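Local coordinates for protein lactaldehyde dehydrogenase (Escherichia coli, PDB 2IMP) that oxidises L-lactaldehyde irreversibly to L-lactate with NAD+ as cofactor, acts on glycolaldehyde too, and serves in L-fucose and L-rhamnose degradation, at residues F432-I437 with N441-Q446; V270-D275 with S414-N419; D110-M115 with L158-M163; P257-D262 with K428-G433. All coordinates share one frame; numbering follows the deposited sequence.

In the fold
Following the chain from its N terminus, contact 3 comes first: it closes the loop between helices 98-116 and 155-168 and is complete before the others begin. Contact 4 then spans from strand 257-260 to the turn after helix 420-429, and contact 2, between helix 266-274 and strand 409-416, nests inside that long loop. Contact 1 begins on the residues where contact 4 ends, sharing Phe432 and Gly433, and closes a short turn. Contacts 1, 2 and 4 all reach one sheet, in which strands 257-260, 409-416 and 434-437 lie side by side. Contact 3 meets contact 1 through the Glu443-Arg161 salt bridge, and both touch lactate.

Contact 1. Residues F432-I437 with N441-Q446; sequences FGETYI and NFEAMQ. With LAC (lactic acid), chain E.
The first torsion of Tyr436 (chi1 -64°) sets its CG beside the backbone N, and the ring so placed turns one face to Asn441 CA. Glu443 takes the less usual course, with CG lodged between its own N and carbonyl carbon (chi1 64°) and the chain folded again at the next bond, a shape that turns the carboxylate to the bound lactate. Asn441 CA sits 3.8 Å from the centroid of the Tyr436 ring and only 2° off its normal, a CH-pi contact over the middle of the face. At the far end of the ring Tyr436 OH comes 2.9 Å from Glu443 N, but the angle is too poor for a hydrogen bond. The hydroxyl donates instead to a water, which accepts from Tyr436 OH (2.8 Å) and donates to Glu434 OE1 (2.7 Å) and to Glu443 OE1 (2.8 Å). One water thus bridges two carboxylates and probably eases their mutual repulsion. Glu434 OE2 lies 3.5 Å from Glu443 CB, the two carboxylate planes being steeply inclined to each other. Glu434 is further tied to Thr412 and His449, and Glu443 OE2 makes a salt bridge to Arg161 while approaching lactate O to 2.7 Å. Strand 434-437 continues the sheet into a second subunit, whose Tyr476 stacks with Tyr436. Glu443 is thus a first-shell ligand of lactate in the active site of this aldehyde dehydrogenase, and Glu434, Tyr436 and the water stand behind it as a second shell.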
# COMPACT_ATOMS: atom_id res chain seq x y z
N PHE A 432 -3.95 -12.47 19.94
CA PHE A 432 -4.51 -11.18 20.32
C PHE A 432 -4.27 -10.06 19.28
O PHE A 432 -3.32 -10.13 18.50
CB PHE A 432 -3.93 -10.75 21.68
CG PHE A 432 -4.33 -11.64 22.82
CD1 PHE A 432 -3.80 -12.92 22.95
CD2 PHE A 432 -5.28 -11.22 23.74
CE1 PHE A 432 -4.20 -13.76 23.98
CE2 PHE A 432 -5.70 -12.06 24.78
CZ PHE A 432 -5.16 -13.33 24.89
N GLY A 433 -5.13 -9.05 19.29
CA GLY A 433 -4.98 -7.95 18.35
C GLY A 433 -3.77 -7.10 18.69
O GLY A 433 -3.28 -6.33 17.86
N GLU A 434 -3.29 -7.24 19.92
CA GLU A 434 -2.13 -6.50 20.39
C GLU A 434 -1.24 -7.28 21.38
O GLU A 434 -1.73 -7.99 22.26
CB GLU A 434 -2.55 -5.19 21.07
CG GLU A 434 -3.41 -4.27 20.23
CD GLU A 434 -3.86 -3.04 21.01
OE1 GLU A 434 -4.10 -3.18 22.23
OE2 GLU A 434 -4.00 -1.96 20.40
N THR A 435 0.07 -7.12 21.22
CA THR A 435 1.03 -7.75 22.12
C THR A 435 2.15 -6.79 22.53
O THR A 435 2.95 -6.35 21.70
CB THR A 435 1.69 -9.00 21.48
OG1 THR A 435 0.69 -9.99 21.21
CG2 THR A 435 2.72 -9.60 22.44
N TYR A 436 2.19 -6.45 23.81
CA TYR A 436 3.21 -5.56 24.33
C TYR A 436 4.41 -6.30 24.92
O TYR A 436 4.26 -7.16 25.78
CB TYR A 436 2.63 -4.62 25.39
CG TYR A 436 1.59 -3.68 24.85
CD1 TYR A 436 0.26 -4.07 24.75
CD2 TYR A 436 1.94 -2.40 24.42
CE1 TYR A 436 -0.71 -3.21 24.23
CE2 TYR A 436 0.98 -1.53 23.90
CZ TYR A 436 -0.33 -1.94 23.81
OH TYR A 436 -1.28 -1.09 23.29
N ILE A 437 5.60 -5.95 24.45
CA ILE A 437 6.82 -6.58 24.93
C ILE A 437 7.71 -5.64 25.78
O ILE A 437 8.18 -4.60 25.30
CB ILE A 437 7.63 -7.13 23.75
CG1 ILE A 437 6.77 -8.12 22.96
CG2 ILE A 437 8.90 -7.83 24.27
CD1 ILE A 437 7.47 -8.73 21.77
N ASN A 441 0.86 -1.43 28.84
CA ASN A 441 -0.18 -1.44 27.81
C ASN A 441 -0.84 -0.07 27.53
O ASN A 441 -1.46 0.53 28.41
CB ASN A 441 -1.28 -2.45 28.18
CG ASN A 441 -0.73 -3.82 28.51
OD1 ASN A 441 0.17 -4.32 27.85
ND2 ASN A 441 -1.30 -4.45 29.54
N PHE A 442 -0.71 0.39 26.28
CA PHE A 442 -1.29 1.65 25.82
C PHE A 442 -1.11 1.85 24.30
O PHE A 442 -0.01 2.12 23.83
CB PHE A 442 -0.69 2.84 26.57
CG PHE A 442 -1.48 4.12 26.43
CD1 PHE A 442 -1.04 5.29 27.03
CD2 PHE A 442 -2.68 4.15 25.71
CE1 PHE A 442 -1.78 6.48 26.92
CE2 PHE A 442 -3.42 5.32 25.59
CZ PHE A 442 -2.97 6.49 26.20
N GLU A 443 -2.20 1.70 23.55
CA GLU A 443 -2.15 1.82 22.10
C GLU A 443 -1.81 3.21 21.53
O GLU A 443 -2.29 4.24 22.01
CB GLU A 443 -3.47 1.35 21.48
CG GLU A 443 -4.68 2.19 21.85
CD GLU A 443 -5.45 1.62 23.04
OE1 GLU A 443 -4.81 1.19 24.02
OE2 GLU A 443 -6.70 1.62 22.99
N ALA A 444 -0.96 3.22 20.51
CA ALA A 444 -0.58 4.45 19.83
C ALA A 444 -1.65 4.88 18.81
O ALA A 444 -2.35 4.03 18.24
CB ALA A 444 0.77 4.25 19.13
N MET A 445 -1.78 6.18 18.57
CA MET A 445 -2.78 6.63 17.62
C MET A 445 -2.54 6.11 16.18
O MET A 445 -3.49 5.97 15.41
CB MET A 445 -2.90 8.16 17.62
CG MET A 445 -1.63 8.94 17.33
SD MET A 445 -1.90 10.72 17.63
CE MET A 445 -1.73 10.80 19.41
N GLN A 446 -1.29 5.81 15.86
CA GLN A 446 -0.96 5.28 14.53
C GLN A 446 -1.00 3.73 14.44
O GLN A 446 -0.68 3.15 13.41
CB GLN A 446 0.42 5.78 14.07
CG GLN A 446 1.60 5.30 14.91
CD GLN A 446 1.97 6.28 16.01
OE1 GLN A 446 1.10 6.79 16.73
NE2 GLN A 446 3.26 6.55 16.15
C LAC E . -9.18 1.55 24.99
CA LAC E . -10.44 1.71 25.79
CB LAC E . -10.62 3.18 26.19
O LAC E . -9.24 1.15 23.83
OHN LAC E . -11.58 1.32 25.00
OXT LAC E . -8.00 1.82 25.56
O HOH W 1 -3.83 -1.41 24.31

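Contact 2. Residues V270-D275 with S414-N419; sequences VKAIVD and SIYTQN
Apolar contact joins the segments, and it rests on Tyr416 and Ala272. The Tyr416 side chain, its chi1 at -54°, reaches out from strand 409-416 and sets the far end of its ring against helix 266-274. Ala272 CB approaches the ring obliquely, 3.8 Å from Tyr416 CE2, and comes nearer still to the phenolic oxygen, 3.4 Å from Tyr416 OH. Ile273 contributes a looser touch, its CG1 lying 4.4 Å from Tyr416 OH, while its side chain also packs on Phe301 of helix 298-310.

Hydrogen bonds stay within each segment or run to other parts of the chain. In the helix, Val274 N bonds Val270 O at 3.0 Å. Beyond the strand, Asn419 N makes a straight but weak bond to Thr417 OG1, and Asn419 is the N-cap of helix 420-429, its OD1 accepting from Val422 N.

With no hydrogen bond passing between the segments, helix and strand are held here by van der Waals contact alone, through one long aromatic side chain that spans to a small alanine on the helix surface.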
# COMPACT_ATOMS: atom_id res chain seq x y z
N VAL A 270 7.02 -5.39 37.14
CA VAL A 270 6.15 -4.92 38.22
C VAL A 270 5.62 -3.50 37.98
O VAL A 270 4.43 -3.23 38.15
CB VAL A 270 6.88 -4.95 39.59
CG1 VAL A 270 5.98 -4.38 40.67
CG2 VAL A 270 7.27 -6.39 39.94
N LYS A 271 6.52 -2.59 37.61
CA LYS A 271 6.13 -1.22 37.32
C LYS A 271 5.12 -1.14 36.15
O LYS A 271 4.12 -0.43 36.22
CB LYS A 271 7.36 -0.38 37.00
CG LYS A 271 7.05 1.07 36.69
CD LYS A 271 8.30 1.87 36.35
CE LYS A 271 7.94 3.31 36.00
NZ LYS A 271 9.15 4.13 35.70
N ALA A 272 5.41 -1.89 35.09
CA ALA A 272 4.53 -1.92 33.93
C ALA A 272 3.11 -2.42 34.26
O ALA A 272 2.12 -1.91 33.74
CB ALA A 272 5.14 -2.79 32.84
N ILE A 273 3.03 -3.41 35.14
CA ILE A 273 1.74 -3.97 35.54
C ILE A 273 0.93 -3.08 36.50
O ILE A 273 -0.29 -3.00 36.40
CB ILE A 273 1.93 -5.37 36.17
CG1 ILE A 273 2.49 -6.33 35.11
CG2 ILE A 273 0.60 -5.89 36.70
CD1 ILE A 273 2.67 -7.75 35.60
N VAL A 274 1.62 -2.41 37.43
CA VAL A 274 0.93 -1.53 38.37
C VAL A 274 0.66 -0.13 37.78
O VAL A 274 -0.37 0.49 38.08
CB VAL A 274 1.73 -1.37 39.69
CG1 VAL A 274 1.85 -2.72 40.38
CG2 VAL A 274 3.09 -0.77 39.41
N ASP A 275 1.59 0.36 36.96
CA ASP A 275 1.43 1.66 36.32
C ASP A 275 0.49 1.62 35.10
O ASP A 275 0.33 2.60 34.38
CB ASP A 275 2.80 2.23 35.93
CG ASP A 275 3.54 2.81 37.12
OD1 ASP A 275 3.03 3.78 37.73
OD2 ASP A 275 4.63 2.30 37.45
N SER A 414 0.54 -9.17 26.78
CA SER A 414 1.89 -8.71 27.08
C SER A 414 2.82 -9.78 27.66
O SER A 414 2.38 -10.72 28.32
CB SER A 414 1.84 -7.52 28.04
OG SER A 414 1.42 -7.91 29.33
N ILE A 415 4.11 -9.62 27.41
CA ILE A 415 5.11 -10.54 27.92
C ILE A 415 6.44 -9.86 28.27
O ILE A 415 6.85 -8.89 27.62
CB ILE A 415 5.37 -11.70 26.92
CG1 ILE A 415 6.31 -12.73 27.56
CG2 ILE A 415 5.96 -11.15 25.63
CD1 ILE A 415 6.53 -13.98 26.73
N TYR A 416 7.10 -10.37 29.31
CA TYR A 416 8.38 -9.84 29.76
C TYR A 416 9.49 -10.89 29.77
O TYR A 416 9.44 -11.86 30.52
CB TYR A 416 8.22 -9.23 31.15
CG TYR A 416 7.12 -8.21 31.20
CD1 TYR A 416 5.78 -8.61 31.27
CD2 TYR A 416 7.39 -6.85 31.11
CE1 TYR A 416 4.75 -7.68 31.24
CE2 TYR A 416 6.36 -5.91 31.08
CZ TYR A 416 5.04 -6.33 31.14
OH TYR A 416 4.02 -5.42 31.09
N THR A 417 10.49 -10.67 28.92
CA THR A 417 11.59 -11.60 28.79
C THR A 417 12.78 -10.95 28.06
O THR A 417 12.65 -9.86 27.50
CB THR A 417 11.14 -12.85 28.00
OG1 THR A 417 12.24 -13.76 27.84
CG2 THR A 417 10.62 -12.45 26.63
N GLN A 418 13.92 -11.63 28.06
CA GLN A 418 15.10 -11.10 27.40
C GLN A 418 15.69 -12.05 26.32
O GLN A 418 16.73 -11.77 25.72
CB GLN A 418 16.16 -10.77 28.45
CG GLN A 418 15.59 -9.96 29.62
CD GLN A 418 16.65 -9.54 30.62
OE1 GLN A 418 16.77 -8.35 30.95
NE2 GLN A 418 17.41 -10.49 31.13
N ASN A 419 14.99 -13.16 26.09
CA ASN A 419 15.43 -14.14 25.10
C ASN A 419 14.78 -13.97 23.69
O ASN A 419 13.55 -13.99 23.55
CB ASN A 419 15.16 -15.55 25.64
CG ASN A 419 15.65 -16.64 24.70
OD1 ASN A 419 15.02 -16.92 23.67
ND2 ASN A 419 16.78 -17.26 25.04

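Contact 3. Residues D110-M115 with L158-M163; sequences DYIDYM and LIARKM. With LAC (lactic acid), chain E.
Tyr111 is the first residue of segment 110-115 to meet the other helix, leaning on Ala160 and Arg161. A chi1 of -172° carries its CG away from the backbone N and sends the ring toward the other helix, where CE1 lies 3.6 Å from Arg161 CA. The hydroxyl meets the same residue, with Tyr111 OH 3.5 Å from Arg161 CG. A water donates both to Tyr111 OH (3.0 Å) and to Arg161 O (3.2 Å), bridging the helices, and the main polar partner of the hydroxyl is Asp461. The same carboxylate pairs with Arg161 NH2, so Asp461 braces both residues. Beyond CG, the arginine chain bends at chi3 and presents the edge of its guanidinium to lactate: Arg161 NH1 donates to lactate O at 2.8 Å, almost straight at 176° and in the guanidinium plane. Tyr111 therefore flanks the aliphatic root of a product-binding side chain.

Next in sequence, Ile112 turns its CG1 branch to Ala160, with CG1 3.6 Å from Ala160 CB. Ala160 faces Ile112 at the nearest pair of alpha carbons, Ile112 CA to Ala160 CA being 6.3 Å.

The two helical segments run nearly parallel, 8° apart with axes 9.4 Å apart at closest. Helix 65-81 touches both Ile112 and Met163, and helix 183-195 packs on Ile159 and Met163, while Met445 in the loop following strand 434-437 rests on Tyr111.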
# COMPACT_ATOMS: atom_id res chain seq x y z
N ASP A 110 -4.77 15.77 20.30
CA ASP A 110 -3.72 15.31 19.40
C ASP A 110 -4.24 14.24 18.42
O ASP A 110 -3.87 14.22 17.25
CB ASP A 110 -2.53 14.74 20.19
CG ASP A 110 -1.84 15.78 21.05
OD1 ASP A 110 -1.87 16.98 20.69
OD2 ASP A 110 -1.24 15.40 22.07
N TYR A 111 -5.11 13.37 18.92
CA TYR A 111 -5.70 12.33 18.09
C TYR A 111 -6.50 12.93 16.92
O TYR A 111 -6.37 12.49 15.78
CB TYR A 111 -6.60 11.43 18.95
CG TYR A 111 -7.12 10.20 18.24
CD1 TYR A 111 -8.25 10.26 17.43
CD2 TYR A 111 -6.50 8.96 18.41
CE1 TYR A 111 -8.76 9.12 16.82
CE2 TYR A 111 -7.00 7.82 17.81
CZ TYR A 111 -8.13 7.90 17.02
OH TYR A 111 -8.65 6.77 16.44
N ILE A 112 -7.32 13.93 17.22
CA ILE A 112 -8.10 14.60 16.19
C ILE A 112 -7.19 15.23 15.11
O ILE A 112 -7.42 15.07 13.92
CB ILE A 112 -9.03 15.69 16.81
CG1 ILE A 112 -10.08 15.02 17.70
CG2 ILE A 112 -9.68 16.52 15.70
CD1 ILE A 112 -11.05 15.98 18.40
N ASP A 113 -6.16 15.94 15.56
CA ASP A 113 -5.20 16.53 14.63
C ASP A 113 -4.53 15.44 13.76
O ASP A 113 -4.40 15.60 12.55
CB ASP A 113 -4.10 17.30 15.38
CG ASP A 113 -4.57 18.66 15.87
OD1 ASP A 113 -5.55 19.21 15.31
OD2 ASP A 113 -3.94 19.20 16.81
N TYR A 114 -4.12 14.36 14.41
CA TYR A 114 -3.52 13.23 13.70
C TYR A 114 -4.46 12.70 12.60
O TYR A 114 -4.04 12.53 11.45
CB TYR A 114 -3.17 12.10 14.69
CG TYR A 114 -2.90 10.77 14.01
CD1 TYR A 114 -1.70 10.53 13.35
CD2 TYR A 114 -3.88 9.79 13.98
CE1 TYR A 114 -1.49 9.32 12.66
CE2 TYR A 114 -3.69 8.59 13.30
CZ TYR A 114 -2.50 8.37 12.64
OH TYR A 114 -2.35 7.20 11.94
N MET A 115 -5.71 12.46 12.96
CA MET A 115 -6.69 11.99 11.99
C MET A 115 -6.94 12.98 10.84
O MET A 115 -7.06 12.57 9.68
CB MET A 115 -8.02 11.67 12.69
CG MET A 115 -8.02 10.33 13.42
SD MET A 115 -7.88 8.92 12.27
CE MET A 115 -7.39 7.63 13.38
N LEU A 158 -13.08 8.62 23.37
CA LEU A 158 -13.89 7.81 22.48
C LEU A 158 -14.81 8.63 21.55
O LEU A 158 -15.21 8.13 20.50
CB LEU A 158 -14.68 6.78 23.28
CG LEU A 158 -13.76 5.65 23.77
CD1 LEU A 158 -14.55 4.66 24.59
CD2 LEU A 158 -13.11 4.95 22.59
N ILE A 159 -15.15 9.85 21.95
CA ILE A 159 -15.94 10.69 21.05
C ILE A 159 -15.12 10.94 19.77
O ILE A 159 -15.59 10.75 18.65
CB ILE A 159 -16.23 12.09 21.66
CG1 ILE A 159 -17.10 11.96 22.91
CG2 ILE A 159 -16.93 12.96 20.64
CD1 ILE A 159 -17.24 13.28 23.67
N ALA A 160 -13.87 11.36 19.97
CA ALA A 160 -12.96 11.64 18.88
C ALA A 160 -12.56 10.38 18.09
O ALA A 160 -12.48 10.41 16.87
CB ALA A 160 -11.70 12.33 19.41
N ARG A 161 -12.33 9.30 18.82
CA ARG A 161 -11.94 8.05 18.18
C ARG A 161 -12.93 7.62 17.08
O ARG A 161 -12.55 6.93 16.13
CB ARG A 161 -11.81 6.94 19.22
CG ARG A 161 -11.11 5.69 18.71
CD ARG A 161 -10.98 4.65 19.82
NE ARG A 161 -9.61 4.17 19.94
CZ ARG A 161 -9.19 3.34 20.89
NH1 ARG A 161 -10.03 2.89 21.81
NH2 ARG A 161 -7.91 2.97 20.91
N LYS A 162 -14.19 8.02 17.23
CA LYS A 162 -15.19 7.69 16.23
C LYS A 162 -15.51 8.86 15.27
O LYS A 162 -15.49 8.67 14.06
CB LYS A 162 -16.48 7.20 16.91
CG LYS A 162 -16.25 6.02 17.85
CD LYS A 162 -17.54 5.55 18.52
CE LYS A 162 -17.24 4.54 19.63
NZ LYS A 162 -16.51 3.33 19.15
N MET A 163 -15.77 10.05 15.80
CA MET A 163 -16.11 11.20 14.96
C MET A 163 -14.98 11.76 14.06
O MET A 163 -15.25 12.22 12.95
CB MET A 163 -16.70 12.34 15.82
CG MET A 163 -15.70 13.17 16.62
SD MET A 163 -14.83 14.45 15.65
CE MET A 163 -16.11 15.68 15.49
C LAC E . -9.18 1.55 24.99
CA LAC E . -10.44 1.71 25.79
CB LAC E . -10.62 3.18 26.19
O LAC E . -9.24 1.15 23.83
OHN LAC E . -11.58 1.32 25.00
OXT LAC E . -8.00 1.82 25.56
O HOH W 2 -10.38 5.11 14.57

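Contact 4. Residues P257-D262 with K428-G433; sequences PAIVMD and KGLKFG
The backbone of Ile259 is gripped from strand 409-416 on both its polar atoms: Ile259 N bonds Ser414 O, and Ile259 O bonds Tyr416 N. This pairing fixes strand 257-260 in the sheet and directs the side chains of Pro257 and Ile259 to segment 428-433, with which they make apolar contacts only. Pro257 and Phe432 approach each other from opposite directions. Pro257 CD lies 3.6 Å from Phe432 CE2, and Pro257 CG is as close to Phe432 CZ, so two ring carbons of the proline lie along the outer bond of the aromatic ring, obliquely to its plane. It is the chi1 of -65° that swings the Phe432 ring toward the proline. The ring also makes a cation-pi contact with Arg453. Two residues on from Pro257 and two back from Phe432, Ile259 CD1 approaches Leu430 CD2 at a looser 4.4 Å. Leu430 is the first residue to leave helical geometry after helix 420-429, and a weak bond of 3.3 Å from Phe432 N to Leu430 O spans the turn. Helix 397-405 flanks the same apolar side chains, with Ala400 on Ile259 and Ala404 on Pro257. Helix 420-429 joins the neighbouring parallel strands 409-416 and 434-437, so the contact belongs to the return turn of a beta-alpha-beta crossover, packed over the sheet of the aldehyde dehydrogenase catalytic domain.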
# COMPACT_ATOMS: atom_id res chain seq x y z
N PRO A 257 -4.15 -10.58 29.30
CA PRO A 257 -3.22 -11.39 30.10
C PRO A 257 -1.77 -10.89 30.00
O PRO A 257 -1.35 -10.37 28.96
CB PRO A 257 -3.39 -12.78 29.50
CG PRO A 257 -3.55 -12.47 28.04
CD PRO A 257 -4.52 -11.29 28.06
N ALA A 258 -1.03 -11.04 31.09
CA ALA A 258 0.37 -10.65 31.16
C ALA A 258 1.29 -11.83 31.53
O ALA A 258 1.05 -12.52 32.52
CB ALA A 258 0.55 -9.52 32.17
N ILE A 259 2.32 -12.07 30.73
CA ILE A 259 3.24 -13.16 30.98
C ILE A 259 4.65 -12.72 31.45
O ILE A 259 5.39 -12.06 30.72
CB ILE A 259 3.42 -14.03 29.72
CG1 ILE A 259 2.07 -14.61 29.29
CG2 ILE A 259 4.40 -15.17 29.99
CD1 ILE A 259 2.13 -15.40 28.01
N VAL A 260 4.99 -13.10 32.68
CA VAL A 260 6.28 -12.78 33.26
C VAL A 260 7.24 -13.99 33.31
O VAL A 260 7.05 -14.90 34.11
CB VAL A 260 6.12 -12.25 34.71
CG1 VAL A 260 7.47 -11.76 35.24
CG2 VAL A 260 5.08 -11.14 34.74
N MET A 261 8.24 -14.00 32.45
CA MET A 261 9.21 -15.09 32.42
C MET A 261 10.28 -14.98 33.52
O MET A 261 10.43 -13.92 34.13
CB MET A 261 9.88 -15.16 31.04
CG MET A 261 8.91 -15.35 29.89
SD MET A 261 7.85 -16.80 30.09
CE MET A 261 8.97 -18.10 29.56
N ASP A 262 11.01 -16.06 33.77
CA ASP A 262 12.05 -16.01 34.79
C ASP A 262 13.18 -15.02 34.45
O ASP A 262 13.66 -14.29 35.31
CB ASP A 262 12.66 -17.40 35.02
CG ASP A 262 11.69 -18.37 35.68
OD1 ASP A 262 10.89 -17.93 36.53
OD2 ASP A 262 11.75 -19.58 35.37
N LYS A 428 4.27 -15.18 17.93
CA LYS A 428 3.65 -16.15 17.04
C LYS A 428 2.52 -16.96 17.71
O LYS A 428 1.52 -17.27 17.08
CB LYS A 428 4.72 -17.10 16.49
CG LYS A 428 4.20 -18.04 15.41
CD LYS A 428 5.33 -18.85 14.76
CE LYS A 428 4.82 -19.66 13.57
NZ LYS A 428 5.92 -20.39 12.85
N GLY A 429 2.68 -17.28 18.99
CA GLY A 429 1.69 -18.07 19.70
C GLY A 429 0.49 -17.33 20.29
O GLY A 429 -0.60 -17.90 20.38
N LEU A 430 0.69 -16.08 20.69
CA LEU A 430 -0.40 -15.29 21.28
C LEU A 430 -1.48 -14.85 20.26
O LEU A 430 -1.20 -14.16 19.28
CB LEU A 430 0.19 -14.07 22.00
CG LEU A 430 0.90 -14.40 23.32
CD1 LEU A 430 1.63 -13.20 23.87
CD2 LEU A 430 -0.14 -14.89 24.32
N LYS A 431 -2.72 -15.24 20.52
CA LYS A 431 -3.83 -14.89 19.63
C LYS A 431 -4.60 -13.62 20.08
O LYS A 431 -5.74 -13.69 20.54
CB LYS A 431 -4.77 -16.09 19.50
CG LYS A 431 -4.07 -17.31 18.92
CD LYS A 431 -4.93 -18.56 19.00
CE LYS A 431 -4.14 -19.78 18.53
NZ LYS A 431 -4.87 -21.07 18.68
N PHE A 432 -3.95 -12.47 19.94
CA PHE A 432 -4.51 -11.18 20.32
C PHE A 432 -4.27 -10.06 19.28
O PHE A 432 -3.32 -10.13 18.50
CB PHE A 432 -3.93 -10.75 21.68
CG PHE A 432 -4.33 -11.64 22.82
CD1 PHE A 432 -3.80 -12.92 22.95
CD2 PHE A 432 -5.28 -11.22 23.74
CE1 PHE A 432 -4.20 -13.76 23.98
CE2 PHE A 432 -5.70 -12.06 24.78
CZ PHE A 432 -5.16 -13.33 24.89
N GLY A 433 -5.13 -9.05 19.29
CA GLY A 433 -4.98 -7.95 18.35
C GLY A 433 -3.77 -7.10 18.69
O GLY A 433 -3.28 -6.33 17.86